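Local coordinates for protein MGS-M4 (Unidentified, PDB 4Q3M) that probably acts as an NAD(P)H-dependent aldo-keto reductase, reducing carbonyl compounds, although its own substrate is unknown, at residues A[169-174]-A[221-226]. Sequence-based numbering, arbitrary orientation.
Sequences FLHDYC and IEREIV
The tip of I225 serves two flat groups at once: its CD1 lies over the centre of the H171 ring, 3.9 Å from the centroid and 13° off the normal, and also over one face of the R223 guanidinium. The ring and guanidinium planes are steeply inclined to each other, and the methyl sits in the corner they form. Isoleucine suits this place because its extended, apolar CG1-CD1 arm reaches the imidazole face, with CG1 also 3.6 Å from H171 NE2. H171 projects from its helix with CG anti to the backbone N (chi1 -173°), which points the imidazole at the turn 223-225. A histidine can use both nitrogens here. ND1 accepts a weak hydrogen bond from R223 NH2, 3.1 Å long but bent to 128° at the hydrogen; NE2 meets a water in the ring plane at 2.8 Å, and this water donates to E224 O. Arginine, with several N-H donors on one flat group, can serve two acceptors: R223 NH1 bonds to Q166 O, just before helix 168-176, and NH2 adds the weak bond to H171 on that helix. E224, with positive phi, is the C' residue of the Schellman motif ending helix 212-222, after which V226 enters strand 226-227, paired with 180-184. The contact thus joins a helix-to-strand turn to a neighbouring outer helix of the (beta/alpha)8 TIM barrel, the fold of aldo-keto reductases.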
loop_
_atom_site.group_PDB
_atom_site.type_symbol
_atom_site.label_atom_id
_atom_site.label_comp_id
_atom_site.label_asym_id
_atom_site.label_seq_id
_atom_site.Cartn_x
_atom_site.Cartn_y
_atom_site.Cartn_z
ATOM N N PHE A 169 -10.200 6.364 -2.995
ATOM C CA PHE A 169 -9.992 5.869 -4.350
ATOM C C PHE A 169 -10.504 4.439 -4.486
ATOM O O PHE A 169 -11.276 4.129 -5.394
ATOM C CB PHE A 169 -8.510 5.940 -4.726
ATOM C CG PHE A 169 -8.228 5.584 -6.158
ATOM C CD1 PHE A 169 -8.241 6.558 -7.142
ATOM C CD2 PHE A 169 -7.944 4.277 -6.521
ATOM C CE1 PHE A 169 -7.981 6.236 -8.461
ATOM C CE2 PHE A 169 -7.685 3.948 -7.838
ATOM C CZ PHE A 169 -7.702 4.930 -8.809
ATOM N N LEU A 170 -10.065 3.576 -3.576
ATOM C CA LEU A 170 -10.481 2.179 -3.567
ATOM C C LEU A 170 -11.984 2.061 -3.339
ATOM O O LEU A 170 -12.652 1.223 -3.948
ATOM C CB LEU A 170 -9.720 1.403 -2.491
ATOM C CG LEU A 170 -10.066 -0.077 -2.321
ATOM C CD1 LEU A 170 -9.781 -0.848 -3.602
ATOM C CD2 LEU A 170 -9.301 -0.674 -1.150
ATOM N N HIS A 171 -12.506 2.911 -2.460
ATOM C CA HIS A 171 -13.932 2.939 -2.156
ATOM C C HIS A 171 -14.750 3.270 -3.399
ATOM O O HIS A 171 -15.742 2.604 -3.697
ATOM C CB HIS A 171 -14.225 3.956 -1.052
ATOM C CG HIS A 171 -15.638 3.923 -0.557
ATOM N ND1 HIS A 171 -16.227 4.994 0.081
ATOM C CD2 HIS A 171 -16.575 2.947 -0.599
ATOM C CE1 HIS A 171 -17.467 4.680 0.407
ATOM N NE2 HIS A 171 -17.704 3.444 0.007
ATOM N N ASP A 172 -14.325 4.302 -4.121
ATOM C CA ASP A 172 -15.007 4.715 -5.342
ATOM C C ASP A 172 -14.976 3.613 -6.392
ATOM O O ASP A 172 -15.975 3.367 -7.065
ATOM C CB ASP A 172 -14.384 5.994 -5.904
ATOM C CG ASP A 172 -14.798 7.233 -5.133
ATOM O OD1 ASP A 172 -15.810 7.169 -4.404
ATOM O OD2 ASP A 172 -14.116 8.271 -5.263
ATOM N N TYR A 173 -13.830 2.951 -6.527
ATOM C CA TYR A 173 -13.701 1.854 -7.480
ATOM C C TYR A 173 -14.686 0.735 -7.162
ATOM O O TYR A 173 -15.385 0.243 -8.047
ATOM C CB TYR A 173 -12.275 1.296 -7.496
ATOM C CG TYR A 173 -12.153 0.047 -8.341
ATOM C CD1 TYR A 173 -11.990 0.129 -9.718
ATOM C CD2 TYR A 173 -12.219 -1.216 -7.765
ATOM C CE1 TYR A 173 -11.891 -1.009 -10.495
ATOM C CE2 TYR A 173 -12.124 -2.357 -8.533
ATOM C CZ TYR A 173 -11.958 -2.249 -9.896
ATOM O OH TYR A 173 -11.863 -3.389 -10.658
ATOM N N CYS A 174 -14.726 0.333 -5.894
ATOM C CA CYS A 174 -15.619 -0.732 -5.455
ATOM C C CYS A 174 -17.080 -0.377 -5.719
ATOM O O CYS A 174 -17.846 -1.204 -6.217
ATOM C CB CYS A 174 -15.408 -1.030 -3.969
ATOM S SG CYS A 174 -13.813 -1.787 -3.575
ATOM N N ILE A 221 -20.004 4.572 8.915
ATOM C CA ILE A 221 -21.429 4.345 8.697
ATOM C C ILE A 221 -21.992 5.361 7.712
ATOM O O ILE A 221 -22.758 5.013 6.811
ATOM C CB ILE A 221 -22.230 4.433 10.013
ATOM C CG1 ILE A 221 -21.697 3.438 11.044
ATOM C CG2 ILE A 221 -23.704 4.191 9.754
ATOM C CD1 ILE A 221 -21.896 2.004 10.656
ATOM N N GLU A 222 -21.599 6.620 7.887
ATOM C CA GLU A 222 -22.057 7.701 7.023
ATOM C C GLU A 222 -21.601 7.493 5.581
ATOM O O GLU A 222 -22.286 7.895 4.640
ATOM C CB GLU A 222 -21.554 9.053 7.541
ATOM C CG GLU A 222 -22.057 9.433 8.930
ATOM C CD GLU A 222 -23.524 9.829 8.950
ATOM O OE1 GLU A 222 -24.138 9.927 7.867
ATOM O OE2 GLU A 222 -24.064 10.048 10.056
ATOM N N ARG A 223 -20.445 6.856 5.415
ATOM C CA ARG A 223 -19.900 6.586 4.088
ATOM C C ARG A 223 -20.437 5.283 3.504
ATOM O O ARG A 223 -19.915 4.788 2.503
ATOM C CB ARG A 223 -18.372 6.531 4.136
ATOM C CG ARG A 223 -17.698 7.846 4.482
ATOM C CD ARG A 223 -16.186 7.680 4.496
ATOM N NE ARG A 223 -15.674 7.266 3.193
ATOM C CZ ARG A 223 -14.465 6.748 2.994
ATOM N NH1 ARG A 223 -13.641 6.574 4.018
ATOM N NH2 ARG A 223 -14.083 6.400 1.773
ATOM N N GLU A 224 -21.475 4.738 4.135
ATOM C CA GLU A 224 -22.085 3.475 3.718
ATOM C C GLU A 224 -21.057 2.346 3.647
ATOM O O GLU A 224 -21.087 1.519 2.735
ATOM C CB GLU A 224 -22.790 3.637 2.369
ATOM C CG GLU A 224 -23.962 4.606 2.402
ATOM C CD GLU A 224 -24.662 4.727 1.062
ATOM O OE1 GLU A 224 -24.041 4.395 0.031
ATOM O OE2 GLU A 224 -25.837 5.150 1.042
ATOM N N ILE A 225 -20.150 2.323 4.619
ATOM C CA ILE A 225 -19.125 1.289 4.700
ATOM C C ILE A 225 -19.376 0.368 5.889
ATOM O O ILE A 225 -19.589 0.833 7.009
ATOM C CB ILE A 225 -17.714 1.901 4.821
ATOM C CG1 ILE A 225 -17.353 2.673 3.550
ATOM C CG2 ILE A 225 -16.677 0.820 5.098
ATOM C CD1 ILE A 225 -15.965 3.280 3.579
ATOM N N VAL A 226 -19.358 -0.939 5.640
ATOM C CA VAL A 226 -19.510 -1.919 6.709
ATOM C C VAL A 226 -18.307 -1.862 7.645
ATOM O O VAL A 226 -17.161 -1.912 7.198
ATOM C CB VAL A 226 -19.669 -3.347 6.153
ATOM C CG1 VAL A 226 -19.799 -4.348 7.292
ATOM C CG2 VAL A 226 -20.874 -3.425 5.229
HETATM O O HOH W 1 -20.192 2.101 -0.040
#